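Local coordinates for protein lovastatin nonaketide synthase, polyketide synthase component (Aspergillus terreus, PDB 7CPX) that builds the nonaketide backbone of lovastatin from malonyl-CoA by iterative condensation, methylation and ketoreduction, working as a homodimer with a partner protein, LovC, at residues H1736-E1750 with M2299-Y2313. The protein carries 2 engineered substitutions. Numbering follows the deposited sequence.
Sequences HQASTIGMLRSIRRE and MGNPGQANYSAANCY
Gly1742 and Ala2309 bring their CA atoms to 4.2 Å, a worked example of how small residues let two helices pack backbone to backbone. The axes approach to 6.8 Å and run roughly antiparallel, their directions 146° apart. Cys2312 is the knob of this interface: its side chain sits among Ala1738, Ser1739, Gly1742 and Arg1745, with SG anti to its own carbonyl carbon (chi1 -73°) and 3.3 Å from Gly1742 CA. On the flank, Ala2309 CB lies 3.9 Å from Met1743 CB. One turn before Cys2312, Ser2308 OG stands between its backbone N and carbonyl carbon, where Gly1742 O, 2.8 Å off, and Ala2305 O are both potential acceptors for its single proton. Near the N-terminal end of helix 1735-1750, Tyr2313 turns its edge to the face of His1736 in a T-shaped stack, planes at 87°, CE2 over the centre of the imidazole. Towards its C-terminal end, Glu1750, extended beyond CG, takes a weak bond at OE2 from Ala2305 N, 3.5 Å away, at the start of helix 2305-2323. Arg1745 lays its CG and CD along the backbone of Met2299 and Gly2300, while its guanidinium reaches Glu1797 and Ala2297 O. The arrangement joins helix 1735-1750, packed on strand 1755-1761, to the Rossmann-type ketoreductase domain, whose helix 2305-2323 also carries Tyr2307 of the NADP pocket.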
ATOM      1  N   HIS A1736     -61.049 -20.747 -44.630  1.00116.24           N
ATOM      2  CA  HIS A1736     -62.127 -19.797 -44.362  1.00116.24           C
ATOM      3  C   HIS A1736     -62.896 -20.195 -43.109  1.00116.24           C
ATOM      4  O   HIS A1736     -63.257 -19.342 -42.284  1.00116.24           O
ATOM      5  CB  HIS A1736     -63.066 -19.717 -45.566  1.00116.24           C
ATOM      6  CG  HIS A1736     -62.361 -19.495 -46.867  1.00116.24           C
ATOM      7  ND1 HIS A1736     -61.639 -20.482 -47.500  1.00116.24           N
ATOM      8  CD2 HIS A1736     -62.270 -18.398 -47.656  1.00116.24           C
ATOM      9  CE1 HIS A1736     -61.131 -20.004 -48.622  1.00116.24           C
ATOM     10  NE2 HIS A1736     -61.500 -18.742 -48.740  1.00116.24           N
ATOM     11  N   GLN A1737     -63.162 -21.492 -42.954  1.00119.81           N
ATOM     12  CA  GLN A1737     -63.775 -21.974 -41.725  1.00119.81           C
ATOM     13  C   GLN A1737     -62.906 -21.647 -40.521  1.00119.81           C
ATOM     14  O   GLN A1737     -63.425 -21.345 -39.443  1.00119.81           O
ATOM     15  CB  GLN A1737     -64.014 -23.479 -41.821  1.00119.81           C
ATOM     16  CG  GLN A1737     -64.878 -23.899 -42.997  1.00119.81           C
ATOM     17  CD  GLN A1737     -65.038 -25.402 -43.101  1.00119.81           C
ATOM     18  OE1 GLN A1737     -64.613 -26.147 -42.219  1.00119.81           O
ATOM     19  NE2 GLN A1737     -65.648 -25.857 -44.190  1.00119.81           N
ATOM     20  N   ALA A1738     -61.582 -21.679 -40.687  1.00114.40           N
ATOM     21  CA  ALA A1738     -60.697 -21.325 -39.582  1.00114.40           C
ATOM     22  C   ALA A1738     -60.724 -19.830 -39.297  1.00114.40           C
ATOM     23  O   ALA A1738     -60.565 -19.418 -38.145  1.00114.40           O
ATOM     24  CB  ALA A1738     -59.273 -21.775 -39.884  1.00114.40           C
ATOM     25  N   SER A1739     -60.906 -19.005 -40.328  1.00115.92           N
ATOM     26  CA  SER A1739     -61.097 -17.578 -40.094  1.00115.92           C
ATOM     27  C   SER A1739     -62.357 -17.342 -39.282  1.00115.92           C
ATOM     28  O   SER A1739     -62.379 -16.508 -38.367  1.00115.92           O
ATOM     29  CB  SER A1739     -61.181 -16.830 -41.421  1.00115.92           C
ATOM     30  OG  SER A1739     -60.313 -17.401 -42.377  1.00115.92           O
ATOM     31  N   THR A1740     -63.422 -18.074 -39.607  1.00119.46           N
ATOM     32  CA  THR A1740     -64.625 -18.014 -38.787  1.00119.46           C
ATOM     33  C   THR A1740     -64.327 -18.465 -37.363  1.00119.46           C
ATOM     34  O   THR A1740     -64.798 -17.857 -36.397  1.00119.46           O
ATOM     35  CB  THR A1740     -65.728 -18.876 -39.396  1.00119.46           C
ATOM     36  OG1 THR A1740     -65.865 -18.568 -40.789  1.00119.46           O
ATOM     37  CG2 THR A1740     -67.050 -18.615 -38.692  1.00119.46           C
ATOM     38  N   ILE A1741     -63.544 -19.534 -37.218  1.00116.48           N
ATOM     39  CA  ILE A1741     -63.197 -20.026 -35.889  1.00116.48           C
ATOM     40  C   ILE A1741     -62.481 -18.942 -35.095  1.00116.48           C
ATOM     41  O   ILE A1741     -62.742 -18.754 -33.905  1.00116.48           O
ATOM     42  CB  ILE A1741     -62.345 -21.303 -35.997  1.00116.48           C
ATOM     43  CG1 ILE A1741     -63.213 -22.475 -36.459  1.00116.48           C
ATOM     44  CG2 ILE A1741     -61.689 -21.613 -34.662  1.00116.48           C
ATOM     45  CD1 ILE A1741     -62.428 -23.716 -36.820  1.00116.48           C
ATOM     46  N   GLY A1742     -61.560 -18.224 -35.737  1.00114.86           N
ATOM     47  CA  GLY A1742     -60.852 -17.155 -35.049  1.00114.86           C
ATOM     48  C   GLY A1742     -61.755 -15.994 -34.679  1.00114.86           C
ATOM     49  O   GLY A1742     -61.651 -15.433 -33.582  1.00114.86           O
ATOM     50  N   MET A1743     -62.647 -15.609 -35.594  1.00119.03           N
ATOM     51  CA  MET A1743     -63.610 -14.559 -35.283  1.00119.03           C
ATOM     52  C   MET A1743     -64.436 -14.935 -34.063  1.00119.03           C
ATOM     53  O   MET A1743     -64.642 -14.118 -33.159  1.00119.03           O
ATOM     54  CB  MET A1743     -64.517 -14.313 -36.487  1.00119.03           C
ATOM     55  CG  MET A1743     -65.540 -13.205 -36.292  1.00119.03           C
ATOM     56  SD  MET A1743     -66.771 -13.164 -37.608  1.00119.03           S
ATOM     57  CE  MET A1743     -67.612 -14.725 -37.339  1.00119.03           C
ATOM     58  N   LEU A1744     -64.902 -16.182 -34.012  1.00121.14           N
ATOM     59  CA  LEU A1744     -65.711 -16.637 -32.887  1.00121.14           C
ATOM     60  C   LEU A1744     -64.876 -16.772 -31.622  1.00121.14           C
ATOM     61  O   LEU A1744     -65.379 -16.558 -30.514  1.00121.14           O
ATOM     62  CB  LEU A1744     -66.366 -17.964 -33.245  1.00121.14           C
ATOM     63  CG  LEU A1744     -67.113 -17.903 -34.578  1.00121.14           C
ATOM     64  CD1 LEU A1744     -67.422 -19.298 -35.083  1.00121.14           C
ATOM     65  CD2 LEU A1744     -68.356 -17.060 -34.440  1.00121.14           C
ATOM     66  N   ARG A1745     -63.603 -17.126 -31.775  1.00116.45           N
ATOM     67  CA  ARG A1745     -62.689 -17.187 -30.645  1.00116.45           C
ATOM     68  C   ARG A1745     -62.547 -15.820 -29.994  1.00116.45           C
ATOM     69  O   ARG A1745     -62.545 -15.703 -28.764  1.00116.45           O
ATOM     70  CB  ARG A1745     -61.341 -17.706 -31.137  1.00116.45           C
ATOM     71  CG  ARG A1745     -60.269 -17.859 -30.089  1.00116.45           C
ATOM     72  CD  ARG A1745     -59.052 -18.533 -30.696  1.00116.45           C
ATOM     73  NE  ARG A1745     -59.360 -19.862 -31.214  1.00116.45           N
ATOM     74  CZ  ARG A1745     -58.522 -20.607 -31.923  1.00116.45           C
ATOM     75  NH1 ARG A1745     -57.311 -20.179 -32.235  1.00116.45           N
ATOM     76  NH2 ARG A1745     -58.911 -21.810 -32.331  1.00116.45           N
ATOM     77  N   SER A1746     -62.429 -14.774 -30.811  1.00117.30           N
ATOM     78  CA  SER A1746     -62.391 -13.420 -30.268  1.00117.30           C
ATOM     79  C   SER A1746     -63.748 -13.009 -29.713  1.00117.30           C
ATOM     80  O   SER A1746     -63.821 -12.285 -28.715  1.00117.30           O
ATOM     81  CB  SER A1746     -61.938 -12.435 -31.336  1.00117.30           C
ATOM     82  OG  SER A1746     -60.550 -12.553 -31.582  1.00117.30           O
ATOM     83  N   ILE A1747     -64.833 -13.446 -30.355  1.00121.53           N
ATOM     84  CA  ILE A1747     -66.169 -13.133 -29.856  1.00121.53           C
ATOM     85  C   ILE A1747     -66.350 -13.684 -28.449  1.00121.53           C
ATOM     86  O   ILE A1747     -66.947 -13.035 -27.582  1.00121.53           O
ATOM     87  CB  ILE A1747     -67.238 -13.685 -30.815  1.00121.53           C
ATOM     88  CG1 ILE A1747     -67.251 -12.879 -32.110  1.00121.53           C
ATOM     89  CG2 ILE A1747     -68.605 -13.638 -30.160  1.00121.53           C
ATOM     90  CD1 ILE A1747     -67.880 -13.606 -33.273  1.00121.53           C
ATOM     91  N   ARG A1748     -65.840 -14.891 -28.203  1.00120.97           N
ATOM     92  CA  ARG A1748     -65.967 -15.492 -26.880  1.00120.97           C
ATOM     93  C   ARG A1748     -65.365 -14.593 -25.810  1.00120.97           C
ATOM     94  O   ARG A1748     -65.760 -14.665 -24.641  1.00120.97           O
ATOM     95  CB  ARG A1748     -65.297 -16.866 -26.862  1.00120.97           C
ATOM     96  CG  ARG A1748     -65.523 -17.645 -25.578  1.00120.97           C
ATOM     97  CD  ARG A1748     -65.066 -19.092 -25.697  1.00120.97           C
ATOM     98  NE  ARG A1748     -63.640 -19.208 -25.983  1.00120.97           N
ATOM     99  CZ  ARG A1748     -63.123 -19.439 -27.183  1.00120.97           C
ATOM    100  NH1 ARG A1748     -63.888 -19.576 -28.256  1.00120.97           N
ATOM    101  NH2 ARG A1748     -61.803 -19.542 -27.311  1.00120.97           N
ATOM    102  N   ARG A1749     -64.412 -13.745 -26.190  1.00118.90           N
ATOM    103  CA  ARG A1749     -63.839 -12.750 -25.293  1.00118.90           C
ATOM    104  C   ARG A1749     -64.650 -11.462 -25.288  1.00118.90           C
ATOM    105  O   ARG A1749     -64.891 -10.881 -24.226  1.00118.90           O
ATOM    106  CB  ARG A1749     -62.400 -12.447 -25.711  1.00118.90           C
ATOM    107  CG  ARG A1749     -61.506 -13.670 -25.788  1.00118.90           C
ATOM    108  CD  ARG A1749     -60.817 -13.926 -24.470  1.00118.90           C
ATOM    109  NE  ARG A1749     -59.864 -12.868 -24.157  1.00118.90           N
ATOM    110  CZ  ARG A1749     -58.617 -12.823 -24.607  1.00118.90           C
ATOM    111  NH1 ARG A1749     -58.124 -13.779 -25.378  1.00118.90           N
ATOM    112  NH2 ARG A1749     -57.845 -11.792 -24.278  1.00118.90           N
ATOM    113  N   GLU A1750     -65.071 -11.010 -26.470  1.00122.39           N
ATOM    114  CA  GLU A1750     -65.850  -9.781 -26.572  1.00122.39           C
ATOM    115  C   GLU A1750     -67.156  -9.899 -25.804  1.00122.39           C
ATOM    116  O   GLU A1750     -67.506  -9.023 -25.005  1.00122.39           O
ATOM    117  CB  GLU A1750     -66.128  -9.469 -28.041  1.00122.39           C
ATOM    118  CG  GLU A1750     -64.893  -9.153 -28.862  1.00122.39           C
ATOM    119  CD  GLU A1750     -65.172  -9.125 -30.352  1.00122.39           C
ATOM    120  OE1 GLU A1750     -66.313  -9.441 -30.753  1.00122.39           O
ATOM    121  OE2 GLU A1750     -64.249  -8.786 -31.123  1.00122.39           O
ATOM    122  N   MET A2299     -56.297 -17.134 -28.538  1.00115.49           N
ATOM    123  CA  MET A2299     -57.182 -16.882 -27.411  1.00115.49           C
ATOM    124  C   MET A2299     -58.232 -15.820 -27.684  1.00115.49           C
ATOM    125  O   MET A2299     -59.178 -15.702 -26.897  1.00115.49           O
ATOM    126  CB  MET A2299     -56.369 -16.452 -26.182  1.00115.49           C
ATOM    127  CG  MET A2299     -55.196 -17.361 -25.872  1.00115.49           C
ATOM    128  SD  MET A2299     -54.334 -16.893 -24.360  1.00115.49           S
ATOM    129  CE  MET A2299     -53.924 -15.182 -24.701  1.00115.49           C
ATOM    130  N   GLY A2300     -58.106 -15.050 -28.759  1.00115.89           N
ATOM    131  CA  GLY A2300     -58.999 -13.943 -29.012  1.00115.89           C
ATOM    132  C   GLY A2300     -58.596 -12.706 -28.233  1.00115.89           C
ATOM    133  O   GLY A2300     -57.701 -12.716 -27.388  1.00115.89           O
ATOM    134  N   ASN A2301     -59.281 -11.611 -28.534  1.00115.74           N
ATOM    135  CA  ASN A2301     -59.037 -10.350 -27.849  1.00115.74           C
ATOM    136  C   ASN A2301     -60.181  -9.391 -28.150  1.00115.74           C
ATOM    137  O   ASN A2301     -60.574  -9.252 -29.316  1.00115.74           O
ATOM    138  CB  ASN A2301     -57.701  -9.749 -28.284  1.00115.74           C
ATOM    139  CG  ASN A2301     -57.286  -8.569 -27.431  1.00115.74           C
ATOM    140  OD1 ASN A2301     -57.521  -8.548 -26.223  1.00115.74           O
ATOM    141  ND2 ASN A2301     -56.666  -7.577 -28.056  1.00115.74           N
ATOM    142  N   PRO A2302     -60.745  -8.716 -27.148  1.00119.72           N
ATOM    143  CA  PRO A2302     -61.839  -7.782 -27.432  1.00119.72           C
ATOM    144  C   PRO A2302     -61.421  -6.724 -28.441  1.00119.72           C
ATOM    145  O   PRO A2302     -60.329  -6.159 -28.363  1.00119.72           O
ATOM    146  CB  PRO A2302     -62.148  -7.171 -26.062  1.00119.72           C
ATOM    147  CG  PRO A2302     -61.733  -8.214 -25.093  1.00119.72           C
ATOM    148  CD  PRO A2302     -60.530  -8.876 -25.698  1.00119.72           C
ATOM    149  N   GLY A2303     -62.310  -6.460 -29.395  1.00120.11           N
ATOM    150  CA  GLY A2303     -62.067  -5.466 -30.416  1.00120.11           C
ATOM    151  C   GLY A2303     -61.153  -5.906 -31.539  1.00120.11           C
ATOM    152  O   GLY A2303     -60.820  -5.080 -32.397  1.00120.11           O
ATOM    153  N   GLN A2304     -60.737  -7.176 -31.568  1.00114.99           N
ATOM    154  CA  GLN A2304     -59.810  -7.648 -32.588  1.00114.99           C
ATOM    155  C   GLN A2304     -60.242  -8.989 -33.170  1.00114.99           C
ATOM    156  O   GLN A2304     -59.397  -9.811 -33.537  1.00114.99           O
ATOM    157  CB  GLN A2304     -58.391  -7.761 -32.027  1.00114.99           C
ATOM    158  CG  GLN A2304     -57.737  -6.425 -31.729  1.00114.99           C
ATOM    159  CD  GLN A2304     -56.310  -6.575 -31.244  1.00114.99           C
ATOM    160  OE1 GLN A2304     -55.863  -7.678 -30.928  1.00114.99           O
ATOM    161  NE2 GLN A2304     -55.584  -5.465 -31.184  1.00114.99           N
ATOM    162  N   ALA A2305     -61.552  -9.229 -33.265  1.00117.52           N
ATOM    163  CA  ALA A2305     -62.020 -10.439 -33.930  1.00117.52           C
ATOM    164  C   ALA A2305     -61.622 -10.444 -35.396  1.00117.52           C
ATOM    165  O   ALA A2305     -61.349 -11.504 -35.966  1.00117.52           O
ATOM    166  CB  ALA A2305     -63.535 -10.569 -33.787  1.00117.52           C
ATOM    167  N   ASN A2306     -61.587  -9.268 -36.015  1.00116.31           N
ATOM    168  CA  ASN A2306     -61.060  -9.139 -37.367  1.00116.31           C
ATOM    169  C   ASN A2306     -59.630  -9.665 -37.442  1.00116.31           C
ATOM    170  O   ASN A2306     -59.299 -10.524 -38.275  1.00116.31           O
ATOM    171  CB  ASN A2306     -61.127  -7.665 -37.765  1.00116.31           C
ATOM    172  CG  ASN A2306     -61.054  -7.451 -39.244  1.00116.31           C
ATOM    173  OD1 ASN A2306     -60.995  -8.398 -40.022  1.00116.31           O
ATOM    174  ND2 ASN A2306     -61.069  -6.186 -39.652  1.00116.31           N
ATOM    175  N   TYR A2307     -58.772  -9.166 -36.549  1.00110.30           N
ATOM    176  CA  TYR A2307     -57.371  -9.566 -36.527  1.00110.30           C
ATOM    177  C   TYR A2307     -57.227 -11.054 -36.235  1.00110.30           C
ATOM    178  O   TYR A2307     -56.435 -11.752 -36.883  1.00110.30           O
ATOM    179  CB  TYR A2307     -56.639  -8.736 -35.474  1.00110.30           C
ATOM    180  CG  TYR A2307     -55.137  -8.867 -35.457  1.00110.30           C
ATOM    181  CD1 TYR A2307     -54.426  -9.170 -36.608  1.00110.30           C
ATOM    182  CD2 TYR A2307     -54.429  -8.680 -34.280  1.00110.30           C
ATOM    183  CE1 TYR A2307     -53.052  -9.278 -36.587  1.00110.30           C
ATOM    184  CE2 TYR A2307     -53.059  -8.791 -34.246  1.00110.30           C
ATOM    185  CZ  TYR A2307     -52.376  -9.091 -35.400  1.00110.30           C
ATOM    186  OH  TYR A2307     -51.010  -9.201 -35.357  1.00110.30           O
ATOM    187  N   SER A2308     -57.983 -11.556 -35.257  1.00114.25           N
ATOM    188  CA  SER A2308     -57.884 -12.964 -34.892  1.00114.25           C
ATOM    189  C   SER A2308     -58.338 -13.861 -36.034  1.00114.25           C
ATOM    190  O   SER A2308     -57.743 -14.916 -36.273  1.00114.25           O
ATOM    191  CB  SER A2308     -58.711 -13.245 -33.640  1.00114.25           C
ATOM    192  OG  SER A2308     -60.093 -13.087 -33.907  1.00114.25           O
ATOM    193  N   ALA A2309     -59.399 -13.470 -36.740  1.00114.08           N
ATOM    194  CA  ALA A2309     -59.859 -14.261 -37.874  1.00114.08           C
ATOM    195  C   ALA A2309     -58.821 -14.279 -38.984  1.00114.08           C
ATOM    196  O   ALA A2309     -58.583 -15.323 -39.604  1.00114.08           O
ATOM    197  CB  ALA A2309     -61.183 -13.709 -38.398  1.00114.08           C
ATOM    198  N   ALA A2310     -58.191 -13.134 -39.251  1.00109.55           N
ATOM    199  CA  ALA A2310     -57.136 -13.116 -40.261  1.00109.55           C
ATOM    200  C   ALA A2310     -55.998 -14.048 -39.859  1.00109.55           C
ATOM    201  O   ALA A2310     -55.513 -14.856 -40.665  1.00109.55           O
ATOM    202  CB  ALA A2310     -56.619 -11.692 -40.453  1.00109.55           C
ATOM    203  N   ASN A2311     -55.569 -13.961 -38.597  1.00108.71           N
ATOM    204  CA  ASN A2311     -54.473 -14.799 -38.142  1.00108.71           C
ATOM    205  C   ASN A2311     -54.847 -16.280 -38.159  1.00108.71           C
ATOM    206  O   ASN A2311     -53.991 -17.132 -38.410  1.00108.71           O
ATOM    207  CB  ASN A2311     -54.027 -14.383 -36.738  1.00108.71           C
ATOM    208  CG  ASN A2311     -53.367 -13.014 -36.719  1.00108.71           C
ATOM    209  OD1 ASN A2311     -52.598 -12.680 -37.609  1.00108.71           O
ATOM    210  ND2 ASN A2311     -53.663 -12.227 -35.697  1.00108.71           N
ATOM    211  N   CYS A2312     -56.111 -16.606 -37.894  1.00110.61           N
ATOM    212  CA  CYS A2312     -56.541 -17.995 -37.947  1.00110.61           C
ATOM    213  C   CYS A2312     -56.621 -18.502 -39.381  1.00110.61           C
ATOM    214  O   CYS A2312     -56.366 -19.684 -39.630  1.00110.61           O
ATOM    215  CB  CYS A2312     -57.879 -18.161 -37.233  1.00110.61           C
ATOM    216  SG  CYS A2312     -57.745 -18.056 -35.432  1.00110.61           S
ATOM    217  N   TYR A2313     -56.954 -17.634 -40.335  1.00108.58           N
ATOM    218  CA  TYR A2313     -56.802 -18.009 -41.736  1.00108.58           C
ATOM    219  C   TYR A2313     -55.345 -18.327 -42.032  1.00108.58           C
ATOM    220  O   TYR A2313     -55.039 -19.292 -42.744  1.00108.58           O
ATOM    221  CB  TYR A2313     -57.294 -16.906 -42.665  1.00108.58           C
ATOM    222  CG  TYR A2313     -57.358 -17.330 -44.120  1.00108.58           C
ATOM    223  CD1 TYR A2313     -56.205 -17.423 -44.885  1.00108.58           C
ATOM    224  CD2 TYR A2313     -58.566 -17.645 -44.724  1.00108.58           C
ATOM    225  CE1 TYR A2313     -56.254 -17.814 -46.207  1.00108.58           C
ATOM    226  CE2 TYR A2313     -58.624 -18.035 -46.047  1.00108.58           C
ATOM    227  CZ  TYR A2313     -57.465 -18.118 -46.784  1.00108.58           C
ATOM    228  OH  TYR A2313     -57.515 -18.505 -48.104  1.00108.58           O
TER